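Local coordinates for 3-oxoacyl-(acyl-carrier protein) synthase II (Thermus thermophilus, PDB 1J3N) that catalyses, as a homodimeric condensing enzyme of the thiolase superfamily, the beta-ketoacyl-ACP synthase step that lengthens acyl chains in fatty acid elongation, at residues A[12-16]-A[335-339]; A[35-39]-A[192-197]; A[48-52]-A[228-232]. All coordinates share one frame. Numbering follows the deposited sequence.

Contact 1 (A[12-16]-A[335-339]); sequences LTPIG and MIGHL
Ile-336, Ile-15 and Pro-14 make up most of this contact. Residues 12-16 leave strand 4-13 and fold back in a type I beta turn from Thr-13 to Gly-16. Thr-13 N donates to Gly-16 O (3.1 Å), and Gly-16 N to Thr-13 O (3.2 Å). An ST turn lies inside it: Ile-15 N reaches Thr-13 OG1 at 3.2 Å. Facing it, helix 333-336 ends at Ile-336, and Gly-337 leaves helical geometry with phi 77°. The closest CA pair is Pro-14 and Ile-336, 5.6 Å apart. Ile-336 (chi1 p, chi2 t) points at the turn. Ile-336 CG2 lies 3.6 Å from Ile-15 CD1, and Ile-336 CB 4.0 Å from Pro-14 CD. The tip of Ile-15 (also p, t) touches both Ile-336 and Met-335; Ile-15 CD1 is 4.3 Å from Met-335 CB. Leu-339 CD2 reaches Pro-14 CD at 4.3 Å. Val-346 of helix 343-357 packs on Thr-13, Ile-336 and Leu-339. Thus a hairpin turn of the N-terminal half meets a helix end of the C-terminal half. No hydrogen bond crosses between the segments. Thr-13 OG1 stays engaged inside the turn, donating to Gly-16 O (3.1 Å). The joint rests on apolar side-chain packing.

Contact 2 (A[35-39]-A[192-197]); sequences PITRF and ITPMAI
The ring of Phe-39 is the main bump here. It fills a hollow at the start of helix 194-202. Pro-35 ends strand 33-35 and residues 36-39 continue as an irregular loop, while residues 192-197 run from loop into the first helical turn. CA atoms are nearest at Arg-38 with Ile-192 (7.3 Å) and Phe-39 with Thr-193 (7.2 Å). With chi1 p, Phe-39 presents one ring face to Pro-194. Pro-194 CD sits 3.8 Å from the ring centroid, almost exactly on the ring normal, a CH-pi contact. Further contacts fix the ring beside the bend: Phe-39 CZ to Thr-193 C is 3.4 Å, and Phe-39 CE1 to Ile-192 CG2 is 3.9 Å. Ile-197 CD1 meets the ring edge, 4.0 Å from Phe-39 CZ. Ile-36 (m, t) closes the hollow, its CD1 3.7 Å from Ile-197 CD1. Thr-193 is the N-cap. Its OG1 takes a weak bond from Ala-196 N (3.4 Å) and also pairs with Glu-113. Phe-119 of the second subunit packs on Pro-194, so this helix start lies at the dimer interface. One water links Arg-38 NH1 (2.7 Å) to Ile-192 O (2.8 Å), while Arg-38 NH2 forms a salt bridge with Glu-231. No direct hydrogen bond joins the segments: mostly apolar packing holds them, and water makes the polar link.

Contact 3 (A[48-52]-A[228-232]); sequences IAAEV and VMGEG
Residues 48-52 and 228-232 run side by side in the same direction, 14° apart. They form a single parallel beta bridge, Ala-50 with Gly-230, CA to CA 4.2 Å. Ala-50 N donates to Met-229 O (3.0 Å, 169°). Glu-231 N returns a weak bond to Ala-50 O (3.2 Å, 132°). This is an isolated bridge, extended by a carboxylate on one side and a water on the other. Glu-231 (chi1 p, chi2 t) sends OE2 to Val-52 N, 2.7 Å and nearly linear. The same oxygen holds a salt bridge with Arg-38, and Glu-231 OE1 a weak hydrogen bond with Tyr-74 OH. The water joins Ile-48 O (2.8 Å) to Met-229 N (3.1 Å). Glu-231 O is buried with no partner in the model. Apolar contacts fill in: Val-228 CG1 is 3.8 Å from Ala-49 CA, and Val-52 CG2 is 3.6 Å from Glu-231 CG. Gly-230 gives room, since a CB there would crowd Ala-50 CB. Glu-51 turns away to Thr-37, Arg-34 and Arg-38 N. The paired segments lie between strand 33-35, the partner of strand 48-50, and His-338, whose backbone hydrogen-bonds with Val-228 and Gly-230. Met-229 packs on helix 194-202, and strand 232-240 leads off into the large sheet.

From the N terminus, strand 4-13 ends in the turn of contact 1. That contact closes the longest loop, with 318 residues between its segments, and contacts 2 and 3 nest inside it. Residues 35-39 come next, then 48-52. Their partners, 192-197 and 228-232, follow in the same order, so contacts 2 and 3 cross, closing loops of 152 and 175 residues. Contact 3 touches contact 1 through His-338 and Pro-14, and contact 2 through Arg-38 and Thr-37. Contacts 1 and 2 do not touch. Together they tie the two-stranded 33-35/48-50 sheet to helix 194-202 and the lead into strand 232-240, and the turn after strand 4-13 to the end of helix 333-336.

Contact 1 (A[12-16]-A[335-339])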
loop_
_atom_site.group_PDB
_atom_site.type_symbol
_atom_site.label_atom_id
_atom_site.label_comp_id
_atom_site.label_asym_id
_atom_site.label_seq_id
_atom_site.Cartn_x
_atom_site.Cartn_y
_atom_site.Cartn_z
ATOM N N LEU A 12 -0.178 -19.384 7.517
ATOM C CA LEU A 12 1.130 -19.976 7.242
ATOM C C LEU A 12 2.024 -19.361 8.314
ATOM O O LEU A 12 2.505 -18.240 8.158
ATOM C CB LEU A 12 1.619 -19.590 5.842
ATOM C CG LEU A 12 2.900 -20.278 5.365
ATOM C CD1 LEU A 12 2.722 -21.793 5.390
ATOM C CD2 LEU A 12 3.239 -19.809 3.962
ATOM N N THR A 13 2.245 -20.092 9.404
ATOM C CA THR A 13 3.031 -19.560 10.516
ATOM C C THR A 13 4.196 -20.397 11.013
ATOM O O THR A 13 4.336 -21.568 10.659
ATOM C CB THR A 13 2.117 -19.290 11.739
ATOM O OG1 THR A 13 1.933 -20.506 12.480
ATOM C CG2 THR A 13 0.764 -18.788 11.280
ATOM N N PRO A 14 5.057 -19.789 11.853
ATOM C CA PRO A 14 6.236 -20.424 12.451
ATOM C C PRO A 14 5.914 -21.583 13.403
ATOM O O PRO A 14 6.812 -22.310 13.817
ATOM C CB PRO A 14 6.919 -19.266 13.176
ATOM C CG PRO A 14 6.620 -18.112 12.293
ATOM C CD PRO A 14 5.138 -18.326 12.005
ATOM N N ILE A 15 4.643 -21.753 13.757
ATOM C CA ILE A 15 4.267 -22.848 14.655
ATOM C C ILE A 15 3.190 -23.735 14.058
ATOM O O ILE A 15 2.589 -24.545 14.757
ATOM C CB ILE A 15 3.770 -22.334 16.019
ATOM C CG1 ILE A 15 2.461 -21.559 15.853
ATOM C CG2 ILE A 15 4.830 -21.451 16.656
ATOM C CD1 ILE A 15 1.951 -20.957 17.173
ATOM N N GLY A 16 2.942 -23.578 12.761
ATOM C CA GLY A 16 1.944 -24.407 12.118
ATOM C C GLY A 16 1.515 -23.971 10.734
ATOM O O GLY A 16 1.284 -22.785 10.492
ATOM N N MET A 335 4.635 -16.353 20.864
ATOM C CA MET A 335 4.851 -17.654 20.238
ATOM C C MET A 335 5.447 -17.654 18.832
ATOM O O MET A 335 6.338 -18.457 18.536
ATOM C CB MET A 335 3.540 -18.436 20.209
ATOM C CG MET A 335 3.030 -18.844 21.580
ATOM S SD MET A 335 1.376 -19.552 21.493
ATOM C CE MET A 335 0.387 -18.076 21.594
ATOM N N ILE A 336 4.956 -16.779 17.959
ATOM C CA ILE A 336 5.450 -16.736 16.580
ATOM C C ILE A 336 6.330 -15.539 16.255
ATOM O O ILE A 336 6.787 -15.385 15.121
ATOM C CB ILE A 336 4.287 -16.732 15.565
ATOM C CG1 ILE A 336 3.446 -15.458 15.740
ATOM C CG2 ILE A 336 3.434 -17.979 15.748
ATOM C CD1 ILE A 336 2.392 -15.258 14.642
ATOM N N GLY A 337 6.572 -14.685 17.241
ATOM C CA GLY A 337 7.392 -13.520 16.980
ATOM C C GLY A 337 6.616 -12.450 16.225
ATOM O O GLY A 337 5.389 -12.476 16.192
ATOM N N HIS A 338 7.339 -11.521 15.606
ATOM C CA HIS A 338 6.728 -10.417 14.870
ATOM C C HIS A 338 6.820 -10.673 13.369
ATOM O O HIS A 338 7.916 -10.654 12.793
ATOM C CB HIS A 338 7.454 -9.116 15.210
ATOM C CG HIS A 338 6.738 -7.881 14.761
ATOM N ND1 HIS A 338 5.883 -7.865 13.680
ATOM C CD2 HIS A 338 6.768 -6.613 15.235
ATOM C CE1 HIS A 338 5.416 -6.641 13.507
ATOM N NE2 HIS A 338 5.939 -5.861 14.437
ATOM N N LEU A 339 5.670 -10.893 12.736
ATOM C CA LEU A 339 5.641 -11.172 11.314
ATOM C C LEU A 339 5.562 -9.926 10.457
ATOM O O LEU A 339 5.196 -9.999 9.283
ATOM C CB LEU A 339 4.491 -12.127 10.980
ATOM C CG LEU A 339 4.815 -13.622 11.142
ATOM C CD1 LEU A 339 5.261 -13.917 12.580
ATOM C CD2 LEU A 339 3.599 -14.460 10.779
#

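Contact 2 (A[35-39]-A[192-197])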
loop_
_atom_site.group_PDB
_atom_site.type_symbol
_atom_site.label_atom_id
_atom_site.label_comp_id
_atom_site.label_asym_id
_atom_site.label_seq_id
_atom_site.Cartn_x
_atom_site.Cartn_y
_atom_site.Cartn_z
ATOM N N PRO A 35 17.235 -21.161 16.361
ATOM C CA PRO A 35 18.457 -20.639 15.747
ATOM C C PRO A 35 18.172 -20.548 14.241
ATOM O O PRO A 35 17.511 -21.424 13.681
ATOM C CB PRO A 35 19.493 -21.710 16.090
ATOM C CG PRO A 35 19.008 -22.229 17.405
ATOM C CD PRO A 35 17.528 -22.363 17.165
ATOM N N ILE A 36 18.652 -19.492 13.594
ATOM C CA ILE A 36 18.398 -19.304 12.169
ATOM C C ILE A 36 19.018 -20.389 11.300
ATOM O O ILE A 36 20.202 -20.693 11.412
ATOM C CB ILE A 36 18.902 -17.910 11.706
ATOM C CG1 ILE A 36 18.118 -16.812 12.438
ATOM C CG2 ILE A 36 18.727 -17.744 10.195
ATOM C CD1 ILE A 36 18.758 -15.424 12.334
ATOM N N THR A 37 18.199 -20.973 10.433
ATOM C CA THR A 37 18.663 -22.014 9.526
ATOM C C THR A 37 18.533 -21.559 8.074
ATOM O O THR A 37 19.179 -22.120 7.192
ATOM C CB THR A 37 17.857 -23.311 9.691
ATOM O OG1 THR A 37 16.501 -23.081 9.293
ATOM C CG2 THR A 37 17.885 -23.784 11.142
ATOM N N ARG A 38 17.705 -20.542 7.833
ATOM C CA ARG A 38 17.490 -20.016 6.480
ATOM C C ARG A 38 18.805 -19.625 5.804
ATOM O O ARG A 38 18.970 -19.792 4.593
ATOM C CB ARG A 38 16.548 -18.808 6.528
ATOM C CG ARG A 38 16.194 -18.219 5.164
ATOM C CD ARG A 38 15.536 -19.256 4.260
ATOM N NE ARG A 38 14.417 -19.933 4.916
ATOM C CZ ARG A 38 13.324 -19.321 5.369
ATOM N NH1 ARG A 38 13.180 -18.004 5.238
ATOM N NH2 ARG A 38 12.382 -20.025 5.976
ATOM N N PHE A 39 19.729 -19.077 6.587
ATOM C CA PHE A 39 21.050 -18.694 6.093
ATOM C C PHE A 39 21.989 -18.701 7.289
ATOM O O PHE A 39 21.544 -18.846 8.426
ATOM C CB PHE A 39 21.044 -17.300 5.443
ATOM C CG PHE A 39 20.619 -16.192 6.367
ATOM C CD1 PHE A 39 19.271 -15.913 6.570
ATOM C CD2 PHE A 39 21.570 -15.444 7.058
ATOM C CE1 PHE A 39 18.874 -14.909 7.449
ATOM C CE2 PHE A 39 21.182 -14.438 7.942
ATOM C CZ PHE A 39 19.828 -14.172 8.137
ATOM N N ILE A 192 13.436 -12.783 6.480
ATOM C CA ILE A 192 14.470 -13.430 7.273
ATOM C C ILE A 192 15.656 -13.569 6.327
ATOM O O ILE A 192 15.861 -14.614 5.698
ATOM C CB ILE A 192 14.016 -14.814 7.793
ATOM C CG1 ILE A 192 12.844 -14.631 8.769
ATOM C CG2 ILE A 192 15.179 -15.520 8.494
ATOM C CD1 ILE A 192 12.373 -15.919 9.457
ATOM N N THR A 193 16.401 -12.474 6.197
ATOM C CA THR A 193 17.569 -12.424 5.331
ATOM C C THR A 193 18.704 -11.692 6.049
ATOM O O THR A 193 18.484 -10.983 7.040
ATOM C CB THR A 193 17.242 -11.718 3.981
ATOM O OG1 THR A 193 17.069 -10.311 4.189
ATOM C CG2 THR A 193 15.974 -12.287 3.384
ATOM N N PRO A 194 19.940 -11.866 5.568
ATOM C CA PRO A 194 21.102 -11.215 6.188
ATOM C C PRO A 194 20.945 -9.705 6.321
ATOM O O PRO A 194 21.190 -9.128 7.387
ATOM C CB PRO A 194 22.250 -11.580 5.248
ATOM C CG PRO A 194 21.815 -12.889 4.651
ATOM C CD PRO A 194 20.340 -12.707 4.425
ATOM N N MET A 195 20.525 -9.072 5.230
ATOM C CA MET A 195 20.367 -7.623 5.200
ATOM C C MET A 195 19.242 -7.050 6.048
ATOM O O MET A 195 19.376 -5.956 6.582
ATOM C CB MET A 195 20.208 -7.145 3.754
ATOM C CG MET A 195 19.972 -5.649 3.613
ATOM S SD MET A 195 20.146 -5.119 1.900
ATOM C CE MET A 195 20.684 -3.444 2.136
ATOM N N ALA A 196 18.135 -7.772 6.165
ATOM C CA ALA A 196 16.998 -7.290 6.951
ATOM C C ALA A 196 17.219 -7.472 8.449
ATOM O O ALA A 196 16.956 -6.566 9.237
ATOM C CB ALA A 196 15.732 -8.005 6.527
ATOM N N ILE A 197 17.683 -8.648 8.847
ATOM C CA ILE A 197 17.935 -8.884 10.256
ATOM C C ILE A 197 19.116 -8.013 10.658
ATOM O O ILE A 197 19.192 -7.525 11.785
ATOM C CB ILE A 197 18.230 -10.375 10.532
ATOM C CG1 ILE A 197 16.968 -11.197 10.237
ATOM C CG2 ILE A 197 18.675 -10.567 11.987
ATOM C CD1 ILE A 197 17.051 -12.656 10.610
HETATM O O HOH W 1 14.300 -15.999 3.873
#

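Contact 3 (A[48-52]-A[228-232])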
loop_
_atom_site.group_PDB
_atom_site.type_symbol
_atom_site.label_atom_id
_atom_site.label_comp_id
_atom_site.label_asym_id
_atom_site.label_seq_id
_atom_site.Cartn_x
_atom_site.Cartn_y
_atom_site.Cartn_z
ATOM N N ILE A 48 18.562 -15.610 15.826
ATOM C CA ILE A 48 17.347 -16.390 16.054
ATOM C C ILE A 48 16.176 -15.750 15.301
ATOM O O ILE A 48 16.175 -14.546 15.049
ATOM C CB ILE A 48 16.966 -16.430 17.554
ATOM C CG1 ILE A 48 16.724 -15.005 18.065
ATOM C CG2 ILE A 48 18.053 -17.140 18.348
ATOM C CD1 ILE A 48 16.183 -14.925 19.493
ATOM N N ALA A 49 15.184 -16.561 14.952
ATOM C CA ALA A 49 14.012 -16.065 14.232
ATOM C C ALA A 49 12.914 -17.120 14.256
ATOM O O ALA A 49 13.159 -18.283 14.614
ATOM C CB ALA A 49 14.385 -15.728 12.780
ATOM N N ALA A 50 11.707 -16.709 13.875
ATOM C CA ALA A 50 10.565 -17.617 13.833
ATOM C C ALA A 50 10.399 -18.026 12.377
ATOM O O ALA A 50 9.695 -17.368 11.616
ATOM C CB ALA A 50 9.303 -16.910 14.345
ATOM N N GLU A 51 11.064 -19.113 11.998
ATOM C CA GLU A 51 11.019 -19.599 10.630
ATOM C C GLU A 51 9.845 -20.522 10.336
ATOM O O GLU A 51 9.357 -21.255 11.204
ATOM C CB GLU A 51 12.333 -20.311 10.280
ATOM C CG GLU A 51 13.580 -19.462 10.500
ATOM C CD GLU A 51 14.862 -20.215 10.178
ATOM O OE1 GLU A 51 14.880 -21.451 10.365
ATOM O OE2 GLU A 51 15.852 -19.576 9.755
ATOM N N VAL A 52 9.387 -20.457 9.089
ATOM C CA VAL A 52 8.292 -21.283 8.625
ATOM C C VAL A 52 8.885 -22.480 7.892
ATOM O O VAL A 52 9.896 -22.355 7.206
ATOM C CB VAL A 52 7.380 -20.509 7.636
ATOM C CG1 VAL A 52 6.526 -21.482 6.853
ATOM C CG2 VAL A 52 6.491 -19.518 8.396
ATOM N N VAL A 228 11.417 -10.432 17.997
ATOM C CA VAL A 228 12.049 -11.492 17.224
ATOM C C VAL A 228 11.369 -11.439 15.869
ATOM O O VAL A 228 10.147 -11.319 15.790
ATOM C CB VAL A 228 11.813 -12.882 17.866
ATOM C CG1 VAL A 228 12.498 -13.972 17.036
ATOM C CG2 VAL A 228 12.351 -12.892 19.285
ATOM N N MET A 229 12.151 -11.501 14.799
ATOM C CA MET A 229 11.545 -11.441 13.477
ATOM C C MET A 229 10.989 -12.799 13.099
ATOM O O MET A 229 11.651 -13.820 13.267
ATOM C CB MET A 229 12.553 -11.004 12.414
ATOM C CG MET A 229 11.877 -10.654 11.082
ATOM S SD MET A 229 13.016 -10.593 9.685
ATOM C CE MET A 229 13.617 -8.904 9.802
ATOM N N GLY A 230 9.762 -12.791 12.591
ATOM C CA GLY A 230 9.112 -14.014 12.168
ATOM C C GLY A 230 8.779 -13.862 10.701
ATOM O O GLY A 230 8.999 -12.806 10.117
ATOM N N GLU A 231 8.270 -14.915 10.089
ATOM C CA GLU A 231 7.915 -14.855 8.685
ATOM C C GLU A 231 6.616 -15.618 8.540
ATOM O O GLU A 231 6.207 -16.346 9.452
ATOM C CB GLU A 231 8.998 -15.506 7.818
ATOM C CG GLU A 231 8.985 -17.023 7.846
ATOM C CD GLU A 231 10.124 -17.635 7.056
ATOM O OE1 GLU A 231 10.551 -17.018 6.053
ATOM O OE2 GLU A 231 10.581 -18.739 7.425
ATOM N N GLY A 232 5.969 -15.451 7.400
ATOM C CA GLY A 232 4.726 -16.151 7.166
ATOM C C GLY A 232 3.713 -15.286 6.454
ATOM O O GLY A 232 4.046 -14.234 5.895
HETATM O O HOH W 2 15.177 -11.943 15.378
#